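Local coordinates for kelch repeat and BTB domain-containing protein A55 (Vaccinia virus WR, PDB 6I2M) that probably acts as a substrate-specific adapter of CUL3-containing E3 ubiquitin ligases, its BTB domain binding CUL3 and its Kelch repeats supposedly recruiting host proteins, at residues I23-N28 against V62-L67; L37-A42 against D74-I79. All blocks are in the same frame, centred on the assembly; numbering follows the deposited sequence.

Contact 1: residues I23-N28 against V62-L67; sequences ISIVIN and VNLSHL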
ATOM      1  N   ILE A  23     -12.288  -9.331  10.413  1.00 70.33           N
ATOM      2  CA  ILE A  23     -12.070  -8.914  11.803  1.00 69.70           C
ATOM      3  C   ILE A  23     -12.917  -7.677  12.167  1.00 74.39           C
ATOM      4  O   ILE A  23     -13.175  -6.821  11.317  1.00 74.01           O
ATOM      5  CB  ILE A  23     -10.550  -8.745  12.141  1.00 71.66           C
ATOM      6  CG1 ILE A  23     -10.285  -8.692  13.665  1.00 71.71           C
ATOM      7  CG2 ILE A  23      -9.895  -7.566  11.419  1.00 71.56           C
ATOM      8  CD1 ILE A  23     -10.415 -10.017  14.376  1.00 79.66           C
ATOM      9  N   SER A  24     -13.357  -7.615  13.438  1.00 71.73           N
ATOM     10  CA  SER A  24     -14.160  -6.528  13.995  1.00 72.15           C
ATOM     11  C   SER A  24     -13.595  -6.083  15.350  1.00 75.77           C
ATOM     12  O   SER A  24     -13.293  -6.923  16.202  1.00 75.36           O
ATOM     13  CB  SER A  24     -15.618  -6.958  14.147  1.00 77.46           C
ATOM     14  OG  SER A  24     -16.179  -7.404  12.923  1.00 87.50           O
ATOM     15  N   ILE A  25     -13.442  -4.761  15.535  1.00 72.35           N
ATOM     16  CA  ILE A  25     -12.932  -4.170  16.776  1.00 71.99           C
ATOM     17  C   ILE A  25     -14.099  -3.550  17.552  1.00 77.51           C
ATOM     18  O   ILE A  25     -14.821  -2.707  17.016  1.00 77.57           O
ATOM     19  CB  ILE A  25     -11.750  -3.188  16.517  1.00 74.14           C
ATOM     20  CG1 ILE A  25     -10.556  -3.933  15.878  1.00 73.70           C
ATOM     21  CG2 ILE A  25     -11.315  -2.474  17.810  1.00 74.71           C
ATOM     22  CD1 ILE A  25      -9.720  -3.116  14.910  1.00 80.96           C
ATOM     23  N   VAL A  26     -14.285  -3.999  18.805  1.00 75.00           N
ATOM     24  CA  VAL A  26     -15.363  -3.556  19.690  1.00 76.34           C
ATOM     25  C   VAL A  26     -14.837  -2.666  20.824  1.00 80.88           C
ATOM     26  O   VAL A  26     -13.997  -3.094  21.622  1.00 79.83           O
ATOM     27  CB  VAL A  26     -16.217  -4.754  20.203  1.00 81.22           C
ATOM     28  CG1 VAL A  26     -17.224  -4.322  21.267  1.00 82.62           C
ATOM     29  CG2 VAL A  26     -16.932  -5.450  19.049  1.00 81.43           C
ATOM     30  N   ILE A  27     -15.343  -1.422  20.877  1.00 78.95           N
ATOM     31  CA  ILE A  27     -15.034  -0.421  21.901  1.00 79.54           C
ATOM     32  C   ILE A  27     -16.379  -0.024  22.524  1.00 86.05           C
ATOM     33  O   ILE A  27     -17.125   0.770  21.940  1.00 86.53           O
ATOM     34  CB  ILE A  27     -14.221   0.794  21.347  1.00 82.09           C
ATOM     35  CG1 ILE A  27     -12.922   0.340  20.649  1.00 80.86           C
ATOM     36  CG2 ILE A  27     -13.912   1.815  22.452  1.00 83.35           C
ATOM     37  CD1 ILE A  27     -12.689   0.984  19.316  1.00 87.85           C
ATOM     38  N   ASN A  28     -16.698  -0.638  23.685  1.00 83.91           N
ATOM     39  CA  ASN A  28     -17.933  -0.469  24.461  1.00 85.91           C
ATOM     40  C   ASN A  28     -19.189  -0.880  23.663  1.00 91.40           C
ATOM     41  O   ASN A  28     -19.677  -1.998  23.851  1.00 91.58           O
ATOM     42  CB  ASN A  28     -18.058   0.944  25.066  1.00 87.39           C
ATOM     43  CG  ASN A  28     -16.961   1.302  26.041  1.00108.51           C
ATOM     44  OD1 ASN A  28     -16.800   0.680  27.098  1.00102.22           O
ATOM     45  ND2 ASN A  28     -16.191   2.327  25.712  1.00100.16           N
ATOM     46  N   VAL A  62     -12.411  -8.530  18.451  1.00 77.51           N
ATOM     47  CA  VAL A  62     -11.355  -8.041  19.353  1.00 76.47           C
ATOM     48  C   VAL A  62     -11.942  -6.914  20.221  1.00 80.42           C
ATOM     49  O   VAL A  62     -12.439  -5.924  19.680  1.00 79.97           O
ATOM     50  CB  VAL A  62     -10.065  -7.587  18.601  1.00 79.10           C
ATOM     51  CG1 VAL A  62      -8.995  -7.093  19.575  1.00 78.42           C
ATOM     52  CG2 VAL A  62      -9.504  -8.703  17.729  1.00 78.82           C
ATOM     53  N   ASN A  63     -11.883  -7.069  21.558  1.00 77.20           N
ATOM     54  CA  ASN A  63     -12.413  -6.083  22.503  1.00 77.49           C
ATOM     55  C   ASN A  63     -11.325  -5.152  23.050  1.00 80.25           C
ATOM     56  O   ASN A  63     -10.452  -5.587  23.805  1.00 79.64           O
ATOM     57  CB  ASN A  63     -13.196  -6.772  23.633  1.00 80.00           C
ATOM     58  CG  ASN A  63     -14.006  -5.847  24.521  1.00105.36           C
ATOM     59  OD1 ASN A  63     -14.437  -4.756  24.122  1.00100.35           O
ATOM     60  ND2 ASN A  63     -14.248  -6.277  25.750  1.00 98.15           N
ATOM     61  N   LEU A  64     -11.381  -3.870  22.651  1.00 76.46           N
ATOM     62  CA  LEU A  64     -10.438  -2.831  23.076  1.00 75.96           C
ATOM     63  C   LEU A  64     -11.194  -1.635  23.688  1.00 80.95           C
ATOM     64  O   LEU A  64     -10.952  -0.482  23.321  1.00 80.57           O
ATOM     65  CB  LEU A  64      -9.538  -2.388  21.899  1.00 74.99           C
ATOM     66  CG  LEU A  64      -8.546  -3.419  21.339  1.00 78.72           C
ATOM     67  CD1 LEU A  64      -8.119  -3.049  19.930  1.00 78.14           C
ATOM     68  CD2 LEU A  64      -7.319  -3.567  22.234  1.00 80.85           C
ATOM     69  N   SER A  65     -12.105  -1.926  24.640  1.00 78.70           N
ATOM     70  CA  SER A  65     -12.946  -0.946  25.335  1.00 79.99           C
ATOM     71  C   SER A  65     -12.183   0.013  26.260  1.00 84.24           C
ATOM     72  O   SER A  65     -12.700   1.088  26.569  1.00 85.03           O
ATOM     73  CB  SER A  65     -14.063  -1.648  26.100  1.00 84.81           C
ATOM     74  OG  SER A  65     -14.954  -2.301  25.212  1.00 93.62           O
ATOM     75  N   HIS A  66     -10.958  -0.366  26.688  1.00 79.94           N
ATOM     76  CA  HIS A  66     -10.113   0.448  27.569  1.00 80.25           C
ATOM     77  C   HIS A  66      -9.408   1.612  26.836  1.00 83.27           C
ATOM     78  O   HIS A  66      -8.773   2.449  27.485  1.00 83.57           O
ATOM     79  CB  HIS A  66      -9.111  -0.436  28.337  1.00 80.71           C
ATOM     80  CG  HIS A  66      -8.080  -1.086  27.469  1.00 82.71           C
ATOM     81  ND1 HIS A  66      -8.372  -2.213  26.722  1.00 83.71           N
ATOM     82  CD2 HIS A  66      -6.785  -0.750  27.265  1.00 83.91           C
ATOM     83  CE1 HIS A  66      -7.254  -2.519  26.083  1.00 82.07           C
ATOM     84  NE2 HIS A  66      -6.272  -1.667  26.381  1.00 82.49           N
ATOM     85  N   LEU A  67      -9.540   1.671  25.494  1.00 78.55           N
ATOM     86  CA  LEU A  67      -8.959   2.711  24.638  1.00 78.03           C
ATOM     87  C   LEU A  67     -10.052   3.635  24.069  1.00 82.62           C
ATOM     88  O   LEU A  67     -11.212   3.228  23.980  1.00 82.52           O
ATOM     89  CB  LEU A  67      -8.144   2.080  23.489  1.00 76.49           C
ATOM     90  CG  LEU A  67      -6.973   1.160  23.868  1.00 80.25           C
ATOM     91  CD1 LEU A  67      -6.668   0.189  22.751  1.00 79.13           C
ATOM     92  CD2 LEU A  67      -5.726   1.953  24.236  1.00 82.90           C
TER
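Two parallel strands of the small mixed sheet of the BTB/POZ domain meet here: 23-27, the middle strand, runs beside 61-63, which leaves the sheet through a type I turn from Leu64 to Leu67. Backbone bonds hold the pair. Val62 lies opposite Ile25 and grips the residues flanking it: Val62 N donates to Ser24 O (2.9 Å), nearly along the C=O axis, and Val62 O accepts a nearly straight bond from Val26 N (2.8 Å, 176° at the hydrogen). One step on, Leu64 N donates to Val26 O (2.9 Å) in the plane of the carbonyl, so the parallel pattern carries on just past the end of strand 61-63.

Apolar contacts gather on the face that bears Ile25 and Val62. With CG1 anti to its backbone N (chi1 -164°), Ile23 carries CD1 obliquely across to Val62 CG2 at 3.7 Å. Ile25 CG2 meets Leu64 CD1 at 3.9 Å. Helices 36-42 and 69-79 cover Ile25 on this side through Leu39 and Ile76, while Leu64 leans on Phe100 of helix 91-101. Val62 and Leu64 also pack on the chain of another protein in the assembly, consistent with the BTB domain's role in binding CUL3. Val26 and Asn63 point to the other face, where Arg31 of strand 30-34 packs on Val26.

At the end of strand 23-27, Ile27 lies against the backbone of the turn: Ile27 CG1 comes within 3.4 Å of Leu64 O, which also takes a weak bond from Leu67 N that closes the turn. Polar side-chain chemistry ends the contact at Asn28, where Ser65 OG, anti to its own carbonyl carbon, accepts from Asn28 N at 2.9 Å and 164°.

Contact 2: residues L37-A42 against D74-I79; sequences LILSGA and DLIDYI
Ile79, in the last turn of helix 69-79, carries this nearly perpendicular helix crossing of the BTB domain; the local axes of 37-42 and 74-79 cross at 89° with a closest approach of 10.2 Å. Ile79 CB points toward helix 36-42 and branches into two arms. The CG2 arm, anti to the backbone N, lies against Ile38: Ile79 CG2 is 3.5 Å from the carbonyl oxygen Ile38 O and 3.7 Å from Ile38 CG2, as the two isoleucines slide past each other in opposite directions. The other arm begins at Ile79 CG1, anti to the carbonyl carbon (chi1 -66°), which sits 3.8 Å from Ala42 CB. That small methyl, itself directed at helix 69-79, is also near Ile79 CG2, and at this end the backbones draw together, with Ala42 CA and Ile79 CA 6.2 Å apart. The extended second torsion (chi2 155°) then carries Ile79 CD1 on to Leu39 CD2 at 3.8 Å, the two side chains crossing at about a right angle. One turn earlier, Ile76 CG1 reaches the same methyl, Leu39 CD2, at 4.1 Å, so one methyl of Leu39 touches both isoleucines.

Phe46 of helix 44-49 packs on Leu39 too, and Leu37 of the second subunit touches Ile38, bringing the crossing up to the interface between the two copies. Carbon meets carbon at almost every point of the contact, so the fit of branched side chains in a buried setting, rather than directed polar bonds, joins the two helices.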
ATOM      1  N   LEU A  37      -4.858  -8.892   7.842  1.00 70.99           N
ATOM      2  CA  LEU A  37      -3.578  -8.671   7.167  1.00 70.94           C
ATOM      3  C   LEU A  37      -3.116  -7.206   7.220  1.00 74.61           C
ATOM      4  O   LEU A  37      -1.943  -6.953   7.505  1.00 74.22           O
ATOM      5  CB  LEU A  37      -3.687  -9.177   5.712  1.00 71.95           C
ATOM      6  CG  LEU A  37      -2.575  -8.826   4.727  1.00 77.10           C
ATOM      7  CD1 LEU A  37      -1.361  -9.727   4.910  1.00 77.92           C
ATOM      8  CD2 LEU A  37      -3.080  -8.928   3.314  1.00 80.29           C
ATOM      9  N   ILE A  38      -4.037  -6.259   6.937  1.00 71.10           N
ATOM     10  CA  ILE A  38      -3.790  -4.810   6.914  1.00 70.71           C
ATOM     11  C   ILE A  38      -3.394  -4.281   8.305  1.00 74.28           C
ATOM     12  O   ILE A  38      -2.409  -3.548   8.411  1.00 74.14           O
ATOM     13  CB  ILE A  38      -4.995  -4.038   6.278  1.00 74.06           C
ATOM     14  CG1 ILE A  38      -5.382  -4.588   4.873  1.00 75.26           C
ATOM     15  CG2 ILE A  38      -4.781  -2.518   6.244  1.00 74.75           C
ATOM     16  CD1 ILE A  38      -4.297  -4.487   3.697  1.00 82.80           C
ATOM     17  N   LEU A  39      -4.139  -4.675   9.361  1.00 70.43           N
ATOM     18  CA  LEU A  39      -3.869  -4.271  10.747  1.00 69.80           C
ATOM     19  C   LEU A  39      -2.541  -4.832  11.269  1.00 73.63           C
ATOM     20  O   LEU A  39      -1.879  -4.176  12.072  1.00 73.09           O
ATOM     21  CB  LEU A  39      -5.017  -4.692  11.680  1.00 69.77           C
ATOM     22  CG  LEU A  39      -6.333  -3.920  11.565  1.00 74.74           C
ATOM     23  CD1 LEU A  39      -7.474  -4.720  12.148  1.00 75.14           C
ATOM     24  CD2 LEU A  39      -6.252  -2.566  12.263  1.00 77.18           C
ATOM     25  N   SER A  40      -2.160  -6.038  10.814  1.00 70.52           N
ATOM     26  CA  SER A  40      -0.922  -6.715  11.210  1.00 70.45           C
ATOM     27  C   SER A  40       0.333  -6.108  10.567  1.00 74.65           C
ATOM     28  O   SER A  40       1.419  -6.202  11.144  1.00 74.32           O
ATOM     29  CB  SER A  40      -1.012  -8.205  10.903  1.00 74.38           C
ATOM     30  OG  SER A  40      -2.002  -8.819  11.711  1.00 82.63           O
ATOM     31  N   GLY A  41       0.163  -5.490   9.398  1.00 71.65           N
ATOM     32  CA  GLY A  41       1.238  -4.854   8.641  1.00 72.11           C
ATOM     33  C   GLY A  41       1.780  -3.578   9.256  1.00 76.02           C
ATOM     34  O   GLY A  41       2.995  -3.356   9.244  1.00 76.30           O
ATOM     35  N   ALA A  42       0.884  -2.722   9.785  1.00 71.98           N
ATOM     36  CA  ALA A  42       1.246  -1.444  10.404  1.00 72.04           C
ATOM     37  C   ALA A  42       1.394  -1.545  11.922  1.00 75.52           C
ATOM     38  O   ALA A  42       2.362  -1.017  12.472  1.00 75.86           O
ATOM     39  CB  ALA A  42       0.228  -0.375  10.040  1.00 72.92           C
ATOM     40  N   ASP A  74      -9.464   6.648  13.961  1.00 78.73           N
ATOM     41  CA  ASP A  74      -8.558   7.478  13.162  1.00 78.96           C
ATOM     42  C   ASP A  74      -7.225   6.783  12.902  1.00 81.63           C
ATOM     43  O   ASP A  74      -6.619   7.016  11.856  1.00 81.64           O
ATOM     44  CB  ASP A  74      -8.345   8.856  13.811  1.00 82.33           C
ATOM     45  CG  ASP A  74      -9.544   9.790  13.757  1.00 91.85           C
ATOM     46  OD1 ASP A  74     -10.543   9.444  13.083  1.00 91.67           O
ATOM     47  OD2 ASP A  74      -9.483  10.866  14.386  1.00 99.36           O
ATOM     48  N   LEU A  75      -6.780   5.926  13.845  1.00 76.83           N
ATOM     49  CA  LEU A  75      -5.545   5.154  13.713  1.00 75.36           C
ATOM     50  C   LEU A  75      -5.699   4.067  12.655  1.00 78.53           C
ATOM     51  O   LEU A  75      -4.749   3.813  11.919  1.00 77.99           O
ATOM     52  CB  LEU A  75      -5.093   4.563  15.055  1.00 74.68           C
ATOM     53  CG  LEU A  75      -4.343   5.515  15.987  1.00 80.08           C
ATOM     54  CD1 LEU A  75      -4.363   5.010  17.402  1.00 79.94           C
ATOM     55  CD2 LEU A  75      -2.915   5.721  15.543  1.00 82.43           C
ATOM     56  N   ILE A  76      -6.903   3.455  12.553  1.00 75.03           N
ATOM     57  CA  ILE A  76      -7.224   2.452  11.528  1.00 74.49           C
ATOM     58  C   ILE A  76      -7.269   3.177  10.174  1.00 79.32           C
ATOM     59  O   ILE A  76      -6.730   2.663   9.196  1.00 78.72           O
ATOM     60  CB  ILE A  76      -8.523   1.652  11.850  1.00 77.61           C
ATOM     61  CG1 ILE A  76      -8.348   0.811  13.133  1.00 77.47           C
ATOM     62  CG2 ILE A  76      -8.951   0.750  10.671  1.00 78.26           C
ATOM     63  CD1 ILE A  76      -9.634   0.541  13.889  1.00 85.86           C
ATOM     64  N   ASP A  77      -7.839   4.406  10.147  1.00 77.22           N
ATOM     65  CA  ASP A  77      -7.893   5.263   8.956  1.00 78.18           C
ATOM     66  C   ASP A  77      -6.473   5.629   8.502  1.00 81.98           C
ATOM     67  O   ASP A  77      -6.227   5.734   7.301  1.00 81.94           O
ATOM     68  CB  ASP A  77      -8.720   6.536   9.225  1.00 81.57           C
ATOM     69  CG  ASP A  77     -10.221   6.329   9.356  1.00 91.98           C
ATOM     70  OD1 ASP A  77     -10.749   5.369   8.747  1.00 91.99           O
ATOM     71  OD2 ASP A  77     -10.872   7.141  10.047  1.00 98.98           O
ATOM     72  N   TYR A  78      -5.537   5.780   9.469  1.00 78.24           N
ATOM     73  CA  TYR A  78      -4.123   6.063   9.214  1.00 78.27           C
ATOM     74  C   TYR A  78      -3.420   4.828   8.632  1.00 80.47           C
ATOM     75  O   TYR A  78      -2.541   4.987   7.780  1.00 80.75           O
ATOM     76  CB  TYR A  78      -3.413   6.571  10.483  1.00 79.81           C
ATOM     77  CG  TYR A  78      -1.972   6.974  10.255  1.00 82.29           C
ATOM     78  CD1 TYR A  78      -1.653   8.172   9.621  1.00 86.00           C
ATOM     79  CD2 TYR A  78      -0.925   6.160  10.677  1.00 82.17           C
ATOM     80  CE1 TYR A  78      -0.329   8.544   9.401  1.00 87.69           C
ATOM     81  CE2 TYR A  78       0.404   6.522  10.462  1.00 83.87           C
ATOM     82  CZ  TYR A  78       0.698   7.718   9.828  1.00 93.15           C
ATOM     83  OH  TYR A  78       2.007   8.083   9.619  1.00 95.32           O
ATOM     84  N   ILE A  79      -3.815   3.606   9.078  1.00 75.20           N
ATOM     85  CA  ILE A  79      -3.294   2.322   8.575  1.00 73.99           C
ATOM     86  C   ILE A  79      -3.711   2.201   7.094  1.00 78.14           C
ATOM     87  O   ILE A  79      -2.925   1.739   6.265  1.00 77.61           O
ATOM     88  CB  ILE A  79      -3.755   1.112   9.459  1.00 75.97           C
ATOM     89  CG1 ILE A  79      -3.136   1.187  10.873  1.00 76.04           C
ATOM     90  CG2 ILE A  79      -3.422  -0.240   8.811  1.00 76.09           C
ATOM     91  CD1 ILE A  79      -3.914   0.480  11.999  1.00 82.54           C
TER

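How the contacts relate
Contacts 1 and 2 are two layers of one BTB core, their centres about 14 Å apart. Strand 23-27 supplies the join: Ile25 CD1 lies 3.8 Å from Ile76 CD1 and 3.9 Å from Leu39 CD1, touching both helices of contact 2, while Ile23 CG2 packs on the same Leu39 CD1 at 3.8 Å. Leu39 thus turns one methyl to the sheet and the other to helix 69-79. In sequence the four segments alternate, and helix 69-79 of contact 2 is the next regular element after strand 61-63 of contact 1, beyond the turn. At contact 1 the chain of another protein packs on Val62, Leu64 and His66, whereas contact 2 borders the second subunit.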